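Local coordinates for protein 6-phosphogluconate dehydratase (Shewanella oneidensis, PDB 2GP4) that catalyses the dehydration of 6-phosphogluconate to 2-keto-3-deoxy-6-phosphogluconate, the dehydratase step of the Entner-Doudoroff pathway, and is captured here without its iron-sulfur cluster, at residues D579-L582 with A583-T586; A46-D49 with A50-H53; P272-E275 with A276-M280. All coordinates share one frame; numbering follows the deposited sequence.

Overall arrangement
All three contacts are local, each along a single helix, contacts 1 and 2 running past its C-terminal end, and none touches another. Contact 1, on helix 579-584, and contact 2, at the end of helix 23-51, are surface contacts whose centres lie 53 Å apart; contact 3, on helix 272-287, is partly buried. Contacts 1 and 3 sit on opposite sides of the chain's centre. Their chemistry follows their place: contact 1 joins a salt bridge to weak backbone bonds in a short helix, contact 2 sets amides and a guanidinium together without a side-chain bond, and contact 3 combines regular backbone bonding, leucines packed on two strands and a weak outer ion pair.

Contact 1: D579-L582 with A583-T586; sequences DTEL and ATRT
Glu581 O takes two bonds from Thr584: OG1 of Thr584 donates to Glu581 O at 2.7 Å, while Thr584 N gives the same oxygen a weak bond. Thr584 holds its hydroxyl between its backbone N and carbonyl carbon (chi1 67°), which turns OG1 back onto the preceding turn; the donor lies 33° from the carbonyl plane. The backbone bonding is otherwise slack, for Ala583 N divides its hydrogen between Asp579 O and Thr580 O in two weak bonds, and Arg585 N reaches Leu582 O only weakly.

Beyond the helix end, the extended chain of Arg585 runs back to Glu581, and Arg585 NH2 forms a salt bridge to Glu581 OE2 at 2.8 Å. NH2 meets OE2 from above the carboxylate, 53° out of its plane, not in a flat two-pronged pairing. A water accepts from Arg585 NE and donates weakly to Glu581 OE2. Arg585 NH1 forms a second salt bridge, to Asp562 OD2. A leucine in place of Arg585 would probably leave the Glu581 and Asp562 carboxylates without this positive partner.

Leu582 packs on Leu554 and Val577, seating this short helix just after edge strand 572-575 of the mixed sheet.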
ATOM      1  N   ASP A 579      33.921  -6.720  10.027  1.00 34.08           N
ATOM      2  CA  ASP A 579      33.833  -5.318  10.442  1.00 34.77           C
ATOM      3  C   ASP A 579      35.165  -4.593  10.229  1.00 35.07           C
ATOM      4  O   ASP A 579      35.183  -3.425   9.824  1.00 35.13           O
ATOM      5  CB  ASP A 579      33.412  -5.208  11.914  1.00 34.96           C
ATOM      6  CG  ASP A 579      31.899  -5.257  12.108  1.00 35.60           C
ATOM      7  OD1 ASP A 579      31.214  -6.046  11.422  1.00 36.75           O
ATOM      8  OD2 ASP A 579      31.392  -4.508  12.970  1.00 36.03           O
ATOM      9  N   THR A 580      36.269  -5.297  10.489  1.00 35.37           N
ATOM     10  CA  THR A 580      37.619  -4.745  10.330  1.00 35.75           C
ATOM     11  C   THR A 580      37.954  -4.411   8.872  1.00 35.82           C
ATOM     12  O   THR A 580      38.491  -3.336   8.591  1.00 35.88           O
ATOM     13  CB  THR A 580      38.705  -5.674  10.921  1.00 35.78           C
ATOM     14  OG1 THR A 580      38.662  -6.951  10.272  1.00 36.50           O
ATOM     15  CG2 THR A 580      38.491  -5.865  12.414  1.00 35.95           C
ATOM     16  N   GLU A 581      37.624  -5.318   7.949  1.00 35.81           N
ATOM     17  CA  GLU A 581      37.815  -5.047   6.524  1.00 35.85           C
ATOM     18  C   GLU A 581      36.920  -3.902   6.042  1.00 35.85           C
ATOM     19  O   GLU A 581      37.264  -3.198   5.092  1.00 36.01           O
ATOM     20  CB  GLU A 581      37.591  -6.301   5.667  1.00 35.77           C
ATOM     21  CG  GLU A 581      38.168  -6.171   4.249  1.00 36.00           C
ATOM     22  CD  GLU A 581      37.744  -7.280   3.299  1.00 36.09           C
ATOM     23  OE1 GLU A 581      37.513  -8.422   3.754  1.00 36.51           O
ATOM     24  OE2 GLU A 581      37.656  -7.003   2.080  1.00 36.12           O
ATOM     25  N   LEU A 582      35.780  -3.712   6.702  1.00 35.78           N
ATOM     26  CA  LEU A 582      34.862  -2.632   6.335  1.00 35.87           C
ATOM     27  C   LEU A 582      35.339  -1.263   6.815  1.00 35.86           C
ATOM     28  O   LEU A 582      34.984  -0.236   6.232  1.00 35.95           O
ATOM     29  CB  LEU A 582      33.443  -2.920   6.840  1.00 35.85           C
ATOM     30  CG  LEU A 582      32.677  -4.013   6.087  1.00 35.92           C
ATOM     31  CD1 LEU A 582      31.456  -4.483   6.871  1.00 35.75           C
ATOM     32  CD2 LEU A 582      32.286  -3.556   4.683  1.00 35.78           C
ATOM     33  N   ALA A 583      36.151  -1.259   7.871  1.00 35.87           N
ATOM     34  CA  ALA A 583      36.739  -0.029   8.405  1.00 35.78           C
ATOM     35  C   ALA A 583      37.811   0.563   7.480  1.00 35.72           C
ATOM     36  O   ALA A 583      38.083   1.768   7.524  1.00 35.80           O
ATOM     37  CB  ALA A 583      37.308  -0.271   9.799  1.00 35.77           C
ATOM     38  N   THR A 584      38.415  -0.287   6.652  1.00 35.57           N
ATOM     39  CA  THR A 584      39.434   0.150   5.696  1.00 35.44           C
ATOM     40  C   THR A 584      38.798   0.778   4.457  1.00 35.37           C
ATOM     41  O   THR A 584      39.405   1.629   3.800  1.00 35.23           O
ATOM     42  CB  THR A 584      40.348  -1.016   5.249  1.00 35.51           C
ATOM     43  OG1 THR A 584      39.592  -1.959   4.479  1.00 35.78           O
ATOM     44  CG2 THR A 584      40.971  -1.724   6.451  1.00 35.49           C
ATOM     45  N   ARG A 585      37.570   0.356   4.153  1.00 35.36           N
ATOM     46  CA  ARG A 585      36.878   0.756   2.924  1.00 35.16           C
ATOM     47  C   ARG A 585      36.287   2.164   2.969  1.00 35.31           C
ATOM     48  O   ARG A 585      35.717   2.585   3.980  1.00 35.44           O
ATOM     49  CB  ARG A 585      35.774  -0.248   2.578  1.00 34.84           C
ATOM     50  CG  ARG A 585      36.281  -1.607   2.141  1.00 34.14           C
ATOM     51  CD  ARG A 585      35.135  -2.560   1.869  1.00 32.98           C
ATOM     52  NE  ARG A 585      35.612  -3.902   1.538  1.00 32.63           N
ATOM     53  CZ  ARG A 585      34.860  -4.859   0.998  1.00 32.51           C
ATOM     54  NH1 ARG A 585      33.582  -4.636   0.716  1.00 32.70           N
ATOM     55  NH2 ARG A 585      35.387  -6.044   0.734  1.00 32.33           N
ATOM     56  N   THR A 586      36.433   2.883   1.860  1.00 35.40           N
ATOM     57  CA  THR A 586      35.719   4.133   1.647  1.00 35.48           C
ATOM     58  C   THR A 586      34.614   3.877   0.629  1.00 35.46           C
ATOM     59  O   THR A 586      34.861   3.313  -0.439  1.00 35.40           O
ATOM     60  CB  THR A 586      36.660   5.259   1.150  1.00 35.53           C
ATOM     61  OG1 THR A 586      37.696   5.475   2.115  1.00 36.12           O
ATOM     62  CG2 THR A 586      35.901   6.569   0.946  1.00 35.34           C
TER
HETATM   63  O   HOH W   1      38.754  -3.911   1.122  1.00 37.22           O

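Contact 2: A46-D49 with A50-H53; sequences ALND and ARNH
The torsions that bring Asn48 and Arg51 together include chi1 of Asn48 (-168°), which sets CG opposite the backbone N, and a fold of the Arg51 chain at chi3 (-73°), bringing one guanidinium face under Asn48 ND2. That nitrogen, Asn48 ND2, lies 3.2 Å above the guanidinium plane of Arg51, over its centre, and 3.3 Å from Arg51 CZ. The amide and guanidinium planes are 61° apart, so the groups are not stacked flat. ND2 and Arg51 NH2 are both donors, and their approach is no hydrogen bond.

Asn52 swings its amide back to the same turn, with Asn52 CG 3.2 Å from Asn48 O. The bond there is made by the backbone: Asn52 N donates to Asn48 O at 3.0 Å. Ala50 N to Ala46 O, at 2.8 Å, and Arg51 N to Leu47 O, at 3.0 Å, complete three successive i to i+4 bonds at the end of helix 23-51.

Around this turn, Asp49 OD2 is hydrogen-bonded to the hydroxyl of Tyr628, the C-terminal residue, and Arg51 rests against Glu290 and Tyr295. Between the segments, hydrogen bonding is a backbone affair; an amide NH2 over a cationic face probably brings little electrostatic benefit as modelled, leaving mainly van der Waals contact.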
ATOM      1  N   ALA A  46      -5.092  16.546  20.756  1.00 28.47           N
ATOM      2  CA  ALA A  46      -5.050  17.659  19.807  1.00 29.41           C
ATOM      3  C   ALA A  46      -6.347  17.765  19.012  1.00 30.27           C
ATOM      4  O   ALA A  46      -6.870  18.866  18.818  1.00 30.32           O
ATOM      5  CB  ALA A  46      -3.867  17.516  18.876  1.00 29.17           C
ATOM      6  N   LEU A  47      -6.858  16.617  18.560  1.00 31.29           N
ATOM      7  CA  LEU A  47      -8.161  16.544  17.890  1.00 32.38           C
ATOM      8  C   LEU A  47      -9.282  17.147  18.738  1.00 33.36           C
ATOM      9  O   LEU A  47     -10.161  17.831  18.206  1.00 33.37           O
ATOM     10  CB  LEU A  47      -8.503  15.100  17.515  1.00 32.21           C
ATOM     11  CG  LEU A  47      -8.281  14.649  16.064  1.00 32.58           C
ATOM     12  CD1 LEU A  47      -6.900  15.033  15.513  1.00 31.81           C
ATOM     13  CD2 LEU A  47      -8.538  13.145  15.925  1.00 32.25           C
ATOM     14  N   ASN A  48      -9.238  16.893  20.047  1.00 34.45           N
ATOM     15  CA  ASN A  48     -10.194  17.482  20.986  1.00 35.74           C
ATOM     16  C   ASN A  48     -10.007  18.989  21.143  1.00 36.41           C
ATOM     17  O   ASN A  48     -10.986  19.722  21.289  1.00 36.67           O
ATOM     18  CB  ASN A  48     -10.136  16.796  22.356  1.00 35.79           C
ATOM     19  CG  ASN A  48     -11.296  17.190  23.253  1.00 35.99           C
ATOM     20  OD1 ASN A  48     -11.118  17.450  24.441  1.00 36.60           O
ATOM     21  ND2 ASN A  48     -12.493  17.250  22.681  1.00 36.42           N
ATOM     22  N   ASP A  49      -8.751  19.439  21.117  1.00 37.20           N
ATOM     23  CA  ASP A  49      -8.435  20.866  21.121  1.00 38.10           C
ATOM     24  C   ASP A  49      -8.963  21.520  19.848  1.00 38.81           C
ATOM     25  O   ASP A  49      -9.465  22.643  19.886  1.00 38.80           O
ATOM     26  CB  ASP A  49      -6.922  21.103  21.233  1.00 38.05           C
ATOM     27  CG  ASP A  49      -6.310  20.455  22.466  1.00 38.13           C
ATOM     28  OD1 ASP A  49      -6.965  20.424  23.529  1.00 38.34           O
ATOM     29  OD2 ASP A  49      -5.161  19.977  22.366  1.00 38.05           O
ATOM     30  N   ALA A  50      -8.837  20.805  18.729  1.00 39.85           N
ATOM     31  CA  ALA A  50      -9.337  21.257  17.430  1.00 40.74           C
ATOM     32  C   ALA A  50     -10.863  21.381  17.425  1.00 41.55           C
ATOM     33  O   ALA A  50     -11.413  22.268  16.768  1.00 41.66           O
ATOM     34  CB  ALA A  50      -8.868  20.320  16.320  1.00 40.55           C
ATOM     35  N   ARG A  51     -11.532  20.491  18.160  1.00 42.47           N
ATOM     36  CA  ARG A  51     -12.980  20.567  18.360  1.00 43.58           C
ATOM     37  C   ARG A  51     -13.380  21.782  19.191  1.00 44.20           C
ATOM     38  O   ARG A  51     -14.309  22.506  18.831  1.00 44.24           O
ATOM     39  CB  ARG A  51     -13.503  19.302  19.042  1.00 43.64           C
ATOM     40  CG  ARG A  51     -14.072  18.264  18.104  1.00 44.37           C
ATOM     41  CD  ARG A  51     -14.624  17.086  18.887  1.00 45.94           C
ATOM     42  NE  ARG A  51     -13.560  16.251  19.442  1.00 47.58           N
ATOM     43  CZ  ARG A  51     -13.748  15.280  20.334  1.00 48.44           C
ATOM     44  NH1 ARG A  51     -14.968  15.006  20.789  1.00 48.74           N
ATOM     45  NH2 ARG A  51     -12.710  14.581  20.775  1.00 48.51           N
ATOM     46  N   ASN A  52     -12.667  21.998  20.297  1.00 45.03           N
ATOM     47  CA  ASN A  52     -12.964  23.080  21.232  1.00 45.98           C
ATOM     48  C   ASN A  52     -12.808  24.482  20.631  1.00 46.48           C
ATOM     49  O   ASN A  52     -13.093  25.483  21.296  1.00 46.56           O
ATOM     50  CB  ASN A  52     -12.107  22.944  22.500  1.00 46.09           C
ATOM     51  CG  ASN A  52     -12.467  21.711  23.332  1.00 46.59           C
ATOM     52  OD1 ASN A  52     -13.489  21.056  23.106  1.00 46.97           O
ATOM     53  ND2 ASN A  52     -11.619  21.396  24.308  1.00 46.75           N
ATOM     54  N   HIS A  53     -12.371  24.538  19.372  1.00 46.98           N
ATOM     55  CA  HIS A  53     -12.216  25.799  18.647  1.00 47.45           C
ATOM     56  C   HIS A  53     -13.395  26.067  17.707  1.00 47.43           C
ATOM     57  O   HIS A  53     -13.922  25.153  17.067  1.00 47.44           O
ATOM     58  CB  HIS A  53     -10.895  25.813  17.869  1.00 47.57           C
ATOM     59  CG  HIS A  53     -10.470  27.178  17.426  1.00 48.53           C
ATOM     60  ND1 HIS A  53     -10.394  27.541  16.098  1.00 49.47           N
ATOM     61  CD2 HIS A  53     -10.104  28.273  18.136  1.00 49.07           C
ATOM     62  CE1 HIS A  53      -9.993  28.798  16.009  1.00 49.78           C
ATOM     63  NE2 HIS A  53      -9.811  29.265  17.232  1.00 49.56           N
TER

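Contact 3: P272-E275 with A276-M280; sequences PLRE and ALNKM
Arg274 reaches forward along its helix, toward the C-terminal end, to Leu277 and Asn278. Its CG lies opposite the backbone N (chi1 165°), and bends at chi2 (66°) and chi3 (67°) curl the chain until Arg274 NH1 comes 3.5 Å from Leu277 CD1. These two side chains cross at about a right angle, and the methyl approaches the guanidinium obliquely. Nearer the backbone, Arg274 CD packs 3.7 Å from Asn278 OD1, a contact of the aliphatic part with the amide. The polar end is satisfied elsewhere: NH2 donates to Ser264 O and NE to Ala198 O, which tie this buried charge to neighbouring backbone.

On the exposed side, Glu275 and Lys279 run side by side and point the same way. Glu275 is extended beyond CG, whereas Lys279 bends at chi2 and chi4 to follow it, bringing Lys279 CE 3.8 Å from Glu275 CG. The salt bridge from Lys279 NZ to Glu275 OE2 is long at 3.4 Å and its hydrogen bond weak, so this contact between the aliphatic parts adds to a weak polar pairing.

The inward face is apolar. Leu273 CG and Leu277 CD1 are 4.3 Å apart, one turn from each other, and both leucines lean on Leu412 of strand 411-416; Ala276 meets Leu407 of strand 403-408.

Beneath the side chains, the backbone is regular. Leu277 N donates to Leu273 O at 2.8 Å, nearly in line with the carbonyl bond, and Ala276 N, Asn278 N and Lys279 N likewise reach back four residues. This i to i+4 pattern, with leucines packed on strands and an acid-base pair outward, is that of an amphipathic alpha-helix, here the first turns of helix 272-287, laid against the consecutive strands 403-408 and 411-416, which probably form a beta-hairpin.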
ATOM      1  N   PRO A 272     -25.998   4.500 -13.017  1.00 45.40           N
ATOM      2  CA  PRO A 272     -26.910   5.213 -12.115  1.00 44.95           C
ATOM      3  C   PRO A 272     -26.777   4.805 -10.642  1.00 44.47           C
ATOM      4  O   PRO A 272     -27.182   5.568  -9.767  1.00 44.43           O
ATOM      5  CB  PRO A 272     -28.303   4.864 -12.658  1.00 45.02           C
ATOM      6  CG  PRO A 272     -28.113   3.646 -13.480  1.00 45.20           C
ATOM      7  CD  PRO A 272     -26.730   3.730 -14.041  1.00 45.41           C
ATOM      8  N   LEU A 273     -26.222   3.623 -10.372  1.00 43.94           N
ATOM      9  CA  LEU A 273     -25.898   3.232  -8.998  1.00 43.41           C
ATOM     10  C   LEU A 273     -24.784   4.115  -8.437  1.00 43.23           C
ATOM     11  O   LEU A 273     -24.869   4.581  -7.297  1.00 43.09           O
ATOM     12  CB  LEU A 273     -25.506   1.751  -8.905  1.00 43.42           C
ATOM     13  CG  LEU A 273     -25.081   1.224  -7.525  1.00 43.19           C
ATOM     14  CD1 LEU A 273     -26.209   1.328  -6.503  1.00 42.50           C
ATOM     15  CD2 LEU A 273     -24.573  -0.203  -7.613  1.00 43.20           C
ATOM     16  N   ARG A 274     -23.748   4.335  -9.248  1.00 42.93           N
ATOM     17  CA  ARG A 274     -22.672   5.267  -8.916  1.00 42.74           C
ATOM     18  C   ARG A 274     -23.229   6.656  -8.601  1.00 42.63           C
ATOM     19  O   ARG A 274     -22.768   7.311  -7.666  1.00 42.61           O
ATOM     20  CB  ARG A 274     -21.622   5.317 -10.043  1.00 42.79           C
ATOM     21  CG  ARG A 274     -20.643   6.495 -10.003  1.00 42.41           C
ATOM     22  CD  ARG A 274     -19.703   6.472  -8.802  1.00 42.68           C
ATOM     23  NE  ARG A 274     -18.765   5.353  -8.834  1.00 42.98           N
ATOM     24  CZ  ARG A 274     -18.680   4.411  -7.900  1.00 43.55           C
ATOM     25  NH1 ARG A 274     -19.469   4.438  -6.832  1.00 43.58           N
ATOM     26  NH2 ARG A 274     -17.789   3.437  -8.026  1.00 43.59           N
ATOM     27  N   GLU A 275     -24.234   7.095  -9.356  1.00 42.47           N
ATOM     28  CA  GLU A 275     -24.869   8.374  -9.058  1.00 42.54           C
ATOM     29  C   GLU A 275     -25.527   8.347  -7.681  1.00 42.06           C
ATOM     30  O   GLU A 275     -25.370   9.285  -6.906  1.00 42.02           O
ATOM     31  CB  GLU A 275     -25.869   8.799 -10.139  1.00 42.44           C
ATOM     32  CG  GLU A 275     -26.142  10.307 -10.113  1.00 43.06           C
ATOM     33  CD  GLU A 275     -27.108  10.784 -11.187  1.00 43.18           C
ATOM     34  OE1 GLU A 275     -26.908  10.456 -12.378  1.00 43.84           O
ATOM     35  OE2 GLU A 275     -28.063  11.511 -10.831  1.00 43.88           O
ATOM     36  N   ALA A 276     -26.237   7.261  -7.378  1.00 41.81           N
ATOM     37  CA  ALA A 276     -26.886   7.089  -6.076  1.00 41.52           C
ATOM     38  C   ALA A 276     -25.888   7.018  -4.912  1.00 41.38           C
ATOM     39  O   ALA A 276     -26.139   7.577  -3.844  1.00 41.14           O
ATOM     40  CB  ALA A 276     -27.794   5.863  -6.090  1.00 41.49           C
ATOM     41  N   LEU A 277     -24.761   6.337  -5.128  1.00 41.35           N
ATOM     42  CA  LEU A 277     -23.707   6.220  -4.115  1.00 41.43           C
ATOM     43  C   LEU A 277     -22.999   7.541  -3.827  1.00 41.60           C
ATOM     44  O   LEU A 277     -22.526   7.757  -2.711  1.00 41.72           O
ATOM     45  CB  LEU A 277     -22.686   5.152  -4.504  1.00 41.32           C
ATOM     46  CG  LEU A 277     -23.131   3.686  -4.468  1.00 41.18           C
ATOM     47  CD1 LEU A 277     -22.013   2.801  -4.980  1.00 40.38           C
ATOM     48  CD2 LEU A 277     -23.567   3.248  -3.075  1.00 40.80           C
ATOM     49  N   ASN A 278     -22.924   8.415  -4.830  1.00 41.66           N
ATOM     50  CA  ASN A 278     -22.407   9.768  -4.641  1.00 41.84           C
ATOM     51  C   ASN A 278     -23.345  10.590  -3.769  1.00 42.12           C
ATOM     52  O   ASN A 278     -22.899  11.416  -2.970  1.00 42.13           O
ATOM     53  CB  ASN A 278     -22.191  10.474  -5.985  1.00 41.68           C
ATOM     54  CG  ASN A 278     -21.099   9.823  -6.832  1.00 41.78           C
ATOM     55  OD1 ASN A 278     -20.175   9.183  -6.317  1.00 40.91           O
ATOM     56  ND2 ASN A 278     -21.205   9.989  -8.144  1.00 41.96           N
ATOM     57  N   LYS A 279     -24.645  10.347  -3.923  1.00 42.50           N
ATOM     58  CA  LYS A 279     -25.660  11.055  -3.152  1.00 42.97           C
ATOM     59  C   LYS A 279     -25.648  10.584  -1.702  1.00 43.20           C
ATOM     60  O   LYS A 279     -25.768  11.393  -0.777  1.00 43.31           O
ATOM     61  CB  LYS A 279     -27.057  10.847  -3.753  1.00 43.10           C
ATOM     62  CG  LYS A 279     -27.148  10.956  -5.274  1.00 43.74           C
ATOM     63  CD  LYS A 279     -27.178  12.397  -5.766  1.00 44.81           C
ATOM     64  CE  LYS A 279     -27.511  12.467  -7.252  1.00 45.13           C
ATOM     65  NZ  LYS A 279     -28.868  11.918  -7.554  1.00 45.90           N
HETATM   66  N   MSE A 280     -25.502   9.274  -1.511  1.00 43.44           N
HETATM   67  CA  MSE A 280     -25.479   8.686  -0.177  1.00 43.69           C
HETATM   68  C   MSE A 280     -24.250   9.143   0.605  1.00 43.28           C
HETATM   69  O   MSE A 280     -24.340   9.438   1.796  1.00 43.07           O
HETATM   70  CB  MSE A 280     -25.530   7.159  -0.258  1.00 44.32           C
HETATM   71  CG  MSE A 280     -25.748   6.479   1.080  1.00 45.53           C
HETATM   72 SE   MSE A 280     -27.498   6.911   1.808  1.00 51.23          SE
HETATM   73  CE  MSE A 280     -27.136   6.640   3.709  1.00 47.16           C
TER